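Long-range contacts in ABC transporter periplasmic peptide-binding protein (Pseudoalteromonas, PDB 4QFL), which binds dipeptides in the periplasm, captured here with Ala-Phe, and probably delivers them to a membrane ABC transporter for uptake: residues Y129-F134 / Y190-K195; Q324-G329 / A389-E394. All coordinates share one frame; numbering follows the deposited sequence.

Contact 1 of 2, residues Y129-F134 / Y190-K195; sequences YNPYHF and YAMALK
The hydroxyl of Y132 reaches the helix containing residues 190-195 and donates a hydrogen bond to the backbone carbonyl of A191, with OH 2.6 Å from O. It arrives in the carbonyl plane on a lone pair, at a C=O...OH angle of 123°. The same oxygen accepts the helical bond from K195 N, 3.1 Å away, so A191 O is gripped twice: once by its own helix and once by the loop. The carbonyl oxygen lies at the edge of the phenol ring, near its plane, while A191 CB packs against Y132 CE1 at 3.7 Å. The methyl end of M192 adds an oblique contact, its CE 4.0 Å from Y132 CE1, because the chain bends at chi2 and chi3 and brings a residue whose CB points away back to the interface. P131 widens the apolar contact, its CB meeting K195 CD at 4.0 Å. Replacing Y132 by a phenylalanine would probably keep much of the ring packing but leave A191 O without its second donor and the loop without its polar tie to the helix.

Behind this first shell, the backbone N of Y132 donates to N130 OD1 over 2.7 Å, and N130 ND2 is itself bonded to S123 of helix 115-126. F203 and F120 also meet the Y132 ring. The bond from Y132 N to N130 OD1 forms an Asx turn that overlaps the type I beta turn from N130 to H133, closed by H133 N to N130 O: a compact loop bend that presents one tyrosine to a helix carbonyl.

Contact 2 of 2, residues Q324-G329 / A389-E394; sequences QAVYYG and ARKMAE
V326 and M392 mark the closest backbone approach, their CA atoms 6.2 Å apart, where the chain leaving helix 319-325 passes the first turns of helix 389-401. Y328, with positive phi (55°), is the first residue to depart from helical backbone angles, and its N makes only a weak bond back to Q324 O. On the other side the helix is regular, A393 N bonding to A389 O.

No hydrogen bond joins the two segments; the contact is made chiefly by van der Waals packing of side-chain carbons. V326 divides its work between its branches. CG1, anti to the backbone N (chi1 179°), meets the terminal methyl of M392, CE, at 3.7 Å, whereas CG2 settles against the helix itself, 3.8 Å from both CA and CB of M392. The two side chains cross at about a right angle. M392 runs extended through chi1 and chi2 and then turns at chi3 (-59°), which places CE where V326 and Y327 both meet it. That methyl approaches the tyrosine ring obliquely, 3.4 Å from Y327 CE1 and 3.5 Å from Y327 OH. The phenol is steadied by a polar partner of its own, since Y327 OH is hydrogen-bonded to the backbone oxygen of Y385, a residue of the phenylalanine pocket. Toward the edge of the contact, the aliphatic part of K391 takes over: its CG lies 4.0 Å from V326 CG2, and its CE touches the methyl of A325.

L395, a turn further along helix 389-401, receives the side chains of A325 and V326, while N386 in the preceding loop meets V326 and M392. A393 turns instead to I376 and A378 of strand 373-378 and to I409 of strand 406-410, so helix 389-401 lies between these strands and the end of helix 319-325.

In the fold
Both contacts set a segment largely outside regular helix (129-134, and the end of helix 319-325 with the residues after it) against a helix. Contact 1 is partly buried, mixing covered and exposed residues, and relies on a polar tie within an apolar setting. Contact 2 is a buried contact, with no touching residue exposed, and its segments meet mainly through apolar packing, without a mutual hydrogen bond. They share no elements. The centres of contact 1 and contact 2 are about 46 Å apart, on opposite sides of the chain's centre, and the nearest atoms of contact 1 and contact 2 are about 32 Å apart. The side chain of Y327 in contact 2 is about 11 Å from the bound phenylalanine.

Contact 1 of 2, residues Y129-F134 / Y190-K195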
loop_
_atom_site.group_PDB
_atom_site.type_symbol
_atom_site.label_atom_id
_atom_site.label_comp_id
_atom_site.label_asym_id
_atom_site.label_seq_id
_atom_site.Cartn_x
_atom_site.Cartn_y
_atom_site.Cartn_z
ATOM N N TYR A 129 -22.972 9.295 10.932
ATOM C CA TYR A 129 -23.645 9.091 12.214
ATOM C C TYR A 129 -22.928 8.117 13.123
ATOM O O TYR A 129 -23.218 8.044 14.312
ATOM C CB TYR A 129 -25.077 8.618 12.002
ATOM C CG TYR A 129 -25.955 9.696 11.444
ATOM C CD1 TYR A 129 -26.398 10.744 12.247
ATOM C CD2 TYR A 129 -26.325 9.679 10.115
ATOM C CE1 TYR A 129 -27.200 11.738 11.730
ATOM C CE2 TYR A 129 -27.125 10.665 9.590
ATOM C CZ TYR A 129 -27.564 11.691 10.396
ATOM O OH TYR A 129 -28.363 12.663 9.848
ATOM N N ASN A 130 -22.001 7.357 12.553
ATOM C CA ASN A 130 -21.182 6.457 13.348
ATOM C C ASN A 130 -20.354 7.292 14.310
ATOM O O ASN A 130 -19.684 8.225 13.898
ATOM C CB ASN A 130 -20.299 5.589 12.445
ATOM C CG ASN A 130 -19.483 4.584 13.225
ATOM O OD1 ASN A 130 -18.729 4.956 14.124
ATOM N ND2 ASN A 130 -19.641 3.303 12.902
ATOM N N PRO A 131 -20.399 6.958 15.600
ATOM C CA PRO A 131 -19.761 7.821 16.592
ATOM C C PRO A 131 -18.254 7.891 16.410
ATOM O O PRO A 131 -17.596 8.719 17.030
ATOM C CB PRO A 131 -20.113 7.141 17.912
ATOM C CG PRO A 131 -20.352 5.720 17.546
ATOM C CD PRO A 131 -20.997 5.763 16.214
ATOM N N TYR A 132 -17.710 7.028 15.564
ATOM C CA TYR A 132 -16.273 7.023 15.332
ATOM C C TYR A 132 -15.907 7.566 13.955
ATOM O O TYR A 132 -14.730 7.661 13.599
ATOM C CB TYR A 132 -15.725 5.620 15.523
ATOM C CG TYR A 132 -15.440 5.308 16.962
ATOM C CD1 TYR A 132 -16.459 4.947 17.839
ATOM C CD2 TYR A 132 -14.151 5.382 17.447
ATOM C CE1 TYR A 132 -16.190 4.667 19.168
ATOM C CE2 TYR A 132 -13.865 5.102 18.760
ATOM C CZ TYR A 132 -14.882 4.746 19.622
ATOM O OH TYR A 132 -14.558 4.472 20.931
ATOM N N HIS A 133 -16.918 7.941 13.186
ATOM C CA HIS A 133 -16.665 8.455 11.851
ATOM C C HIS A 133 -15.635 9.574 11.867
ATOM O O HIS A 133 -14.725 9.599 11.041
ATOM C CB HIS A 133 -17.948 8.949 11.189
ATOM C CG HIS A 133 -17.743 9.426 9.786
ATOM N ND1 HIS A 133 -17.308 8.596 8.775
ATOM C CD2 HIS A 133 -17.885 10.654 9.231
ATOM C CE1 HIS A 133 -17.208 9.287 7.653
ATOM N NE2 HIS A 133 -17.552 10.539 7.904
ATOM N N PHE A 134 -15.777 10.493 12.814
ATOM C CA PHE A 134 -14.891 11.655 12.881
ATOM C C PHE A 134 -13.766 11.526 13.917
ATOM O O PHE A 134 -13.094 12.511 14.235
ATOM C CB PHE A 134 -15.695 12.928 13.155
ATOM C CG PHE A 134 -16.664 13.288 12.066
ATOM C CD1 PHE A 134 -16.214 13.788 10.859
ATOM C CD2 PHE A 134 -18.024 13.154 12.265
ATOM C CE1 PHE A 134 -17.110 14.124 9.861
ATOM C CE2 PHE A 134 -18.923 13.490 11.272
ATOM C CZ PHE A 134 -18.468 13.977 10.076
ATOM N N TYR A 190 -15.322 -2.888 22.392
ATOM C CA TYR A 190 -14.217 -2.038 22.806
ATOM C C TYR A 190 -14.560 -0.597 22.480
ATOM O O TYR A 190 -14.465 0.283 23.334
ATOM C CB TYR A 190 -12.934 -2.464 22.088
ATOM C CG TYR A 190 -11.681 -1.697 22.465
ATOM C CD1 TYR A 190 -11.410 -1.351 23.786
ATOM C CD2 TYR A 190 -10.755 -1.345 21.501
ATOM C CE1 TYR A 190 -10.266 -0.658 24.122
ATOM C CE2 TYR A 190 -9.610 -0.659 21.825
ATOM C CZ TYR A 190 -9.366 -0.314 23.138
ATOM O OH TYR A 190 -8.210 0.371 23.459
ATOM N N ALA A 191 -14.984 -0.362 21.246
ATOM C CA ALA A 191 -15.300 0.997 20.800
ATOM C C ALA A 191 -16.383 1.659 21.643
ATOM O O ALA A 191 -16.271 2.830 21.986
ATOM C CB ALA A 191 -15.700 0.997 19.341
ATOM N N MET A 192 -17.428 0.909 21.971
ATOM C CA MET A 192 -18.529 1.423 22.784
ATOM C C MET A 192 -18.110 1.636 24.240
ATOM O O MET A 192 -18.602 2.540 24.916
ATOM C CB MET A 192 -19.730 0.475 22.702
ATOM C CG MET A 192 -20.432 0.490 21.355
ATOM S SD MET A 192 -20.579 2.175 20.709
ATOM C CE MET A 192 -19.300 2.182 19.460
ATOM N N ALA A 193 -17.188 0.804 24.706
ATOM C CA ALA A 193 -16.612 0.938 26.039
ATOM C C ALA A 193 -15.807 2.231 26.184
ATOM O O ALA A 193 -16.013 3.007 27.121
ATOM C CB ALA A 193 -15.730 -0.255 26.343
ATOM N N LEU A 194 -14.876 2.451 25.263
ATOM C CA LEU A 194 -14.078 3.667 25.262
ATOM C C LEU A 194 -14.942 4.920 25.156
ATOM O O LEU A 194 -14.685 5.923 25.820
ATOM C CB LEU A 194 -13.066 3.625 24.120
ATOM C CG LEU A 194 -11.940 2.600 24.233
ATOM C CD1 LEU A 194 -11.039 2.712 23.025
ATOM C CD2 LEU A 194 -11.144 2.832 25.494
ATOM N N LYS A 195 -15.967 4.858 24.314
ATOM C CA LYS A 195 -16.905 5.967 24.163
ATOM C C LYS A 195 -17.501 6.360 25.512
ATOM O O LYS A 195 -17.544 7.540 25.861
ATOM C CB LYS A 195 -18.010 5.606 23.167
ATOM C CG LYS A 195 -19.075 6.661 22.965
ATOM C CD LYS A 195 -20.029 6.258 21.851
ATOM C CE LYS A 195 -21.353 7.004 21.943
ATOM N NZ LYS A 195 -21.214 8.473 21.745
#

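Contact 2 of 2, residues Q324-G329 / A389-E394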
loop_
_atom_site.group_PDB
_atom_site.type_symbol
_atom_site.label_atom_id
_atom_site.label_comp_id
_atom_site.label_asym_id
_atom_site.label_seq_id
_atom_site.Cartn_x
_atom_site.Cartn_y
_atom_site.Cartn_z
ATOM N N GLN A 324 20.357 -0.585 -13.637
ATOM C CA GLN A 324 21.553 -1.215 -13.109
ATOM C C GLN A 324 22.011 -0.577 -11.814
ATOM O O GLN A 324 22.196 -1.263 -10.822
ATOM C CB GLN A 324 22.685 -1.217 -14.146
ATOM C CG GLN A 324 22.619 -2.393 -15.128
ATOM C CD GLN A 324 21.238 -2.548 -15.766
ATOM O OE1 GLN A 324 20.469 -3.442 -15.396
ATOM N NE2 GLN A 324 20.919 -1.674 -16.730
ATOM N N ALA A 325 22.199 0.736 -11.819
ATOM C CA ALA A 325 22.708 1.415 -10.639
ATOM C C ALA A 325 21.771 1.306 -9.448
ATOM O O ALA A 325 22.222 1.163 -8.328
ATOM C CB ALA A 325 23.002 2.875 -10.947
ATOM N N VAL A 326 20.465 1.394 -9.699
ATOM C CA VAL A 326 19.474 1.362 -8.627
ATOM C C VAL A 326 18.917 -0.031 -8.414
ATOM O O VAL A 326 18.966 -0.548 -7.308
ATOM C CB VAL A 326 18.294 2.334 -8.875
ATOM C CG1 VAL A 326 17.278 2.243 -7.743
ATOM C CG2 VAL A 326 18.804 3.762 -8.993
ATOM N N TYR A 327 18.382 -0.632 -9.473
ATOM C CA TYR A 327 17.681 -1.905 -9.333
ATOM C C TYR A 327 18.606 -3.098 -9.387
ATOM O O TYR A 327 18.158 -4.238 -9.233
ATOM C CB TYR A 327 16.566 -2.041 -10.365
ATOM C CG TYR A 327 15.438 -1.070 -10.120
ATOM C CD1 TYR A 327 15.512 0.232 -10.581
ATOM C CD2 TYR A 327 14.309 -1.452 -9.408
ATOM C CE1 TYR A 327 14.482 1.134 -10.351
ATOM C CE2 TYR A 327 13.278 -0.564 -9.178
ATOM C CZ TYR A 327 13.375 0.730 -9.650
ATOM O OH TYR A 327 12.365 1.621 -9.417
ATOM N N TYR A 328 19.893 -2.834 -9.598
ATOM C CA TYR A 328 20.902 -3.887 -9.589
ATOM C C TYR A 328 20.568 -5.018 -10.557
ATOM O O TYR A 328 20.937 -6.167 -10.325
ATOM C CB TYR A 328 21.083 -4.439 -8.169
ATOM C CG TYR A 328 22.030 -3.634 -7.317
ATOM C CD1 TYR A 328 21.762 -2.309 -6.991
ATOM C CD2 TYR A 328 23.197 -4.195 -6.836
ATOM C CE1 TYR A 328 22.639 -1.574 -6.217
ATOM C CE2 TYR A 328 24.078 -3.463 -6.059
ATOM C CZ TYR A 328 23.797 -2.155 -5.753
ATOM O OH TYR A 328 24.686 -1.445 -4.977
ATOM N N GLY A 329 19.872 -4.688 -11.640
ATOM C CA GLY A 329 19.472 -5.673 -12.627
ATOM C C GLY A 329 18.330 -6.581 -12.208
ATOM O O GLY A 329 17.907 -7.434 -12.972
ATOM N N ALA A 389 15.633 5.481 -3.714
ATOM C CA ALA A 389 15.100 6.683 -4.348
ATOM C C ALA A 389 16.155 7.777 -4.398
ATOM O O ALA A 389 16.204 8.551 -5.350
ATOM C CB ALA A 389 13.870 7.169 -3.610
ATOM N N ARG A 390 17.003 7.820 -3.373
ATOM C CA ARG A 390 18.071 8.816 -3.264
ATOM C C ARG A 390 19.042 8.669 -4.411
ATOM O O ARG A 390 19.331 9.632 -5.110
ATOM C CB ARG A 390 18.845 8.608 -1.972
ATOM C CG ARG A 390 18.745 9.725 -0.975
ATOM C CD ARG A 390 19.654 10.909 -1.293
ATOM N NE ARG A 390 19.469 11.942 -0.268
ATOM C CZ ARG A 390 19.783 13.228 -0.404
ATOM N NH1 ARG A 390 20.319 13.680 -1.531
ATOM N NH2 ARG A 390 19.555 14.067 0.597
ATOM N N LYS A 391 19.575 7.460 -4.571
ATOM C CA LYS A 391 20.488 7.152 -5.667
ATOM C C LYS A 391 19.823 7.457 -7.004
ATOM O O LYS A 391 20.435 8.045 -7.897
ATOM C CB LYS A 391 20.889 5.682 -5.609
ATOM C CG LYS A 391 21.767 5.195 -6.739
ATOM C CD LYS A 391 23.169 5.757 -6.653
ATOM C CE LYS A 391 24.140 4.995 -7.572
ATOM N NZ LYS A 391 25.267 5.845 -8.106
ATOM N N MET A 392 18.564 7.056 -7.144
ATOM C CA MET A 392 17.829 7.338 -8.365
ATOM C C MET A 392 17.708 8.839 -8.618
ATOM O O MET A 392 17.846 9.293 -9.750
ATOM C CB MET A 392 16.441 6.710 -8.325
ATOM C CG MET A 392 15.697 6.854 -9.628
ATOM S SD MET A 392 14.102 6.031 -9.625
ATOM C CE MET A 392 14.580 4.340 -9.276
ATOM N N ALA A 393 17.440 9.607 -7.571
ATOM C CA ALA A 393 17.285 11.050 -7.713
ATOM C C ALA A 393 18.610 11.720 -8.086
ATOM O O ALA A 393 18.636 12.696 -8.839
ATOM C CB ALA A 393 16.704 11.661 -6.431
ATOM N N GLU A 394 19.708 11.189 -7.561
ATOM C CA GLU A 394 21.025 11.692 -7.913
ATOM C C GLU A 394 21.377 11.380 -9.372
ATOM O O GLU A 394 21.967 12.208 -10.064
ATOM C CB GLU A 394 22.088 11.147 -6.957
ATOM C CG GLU A 394 21.930 11.661 -5.530
ATOM C CD GLU A 394 22.738 10.867 -4.508
ATOM O OE1 GLU A 394 23.360 9.843 -4.869
ATOM O OE2 GLU A 394 22.743 11.275 -3.333
#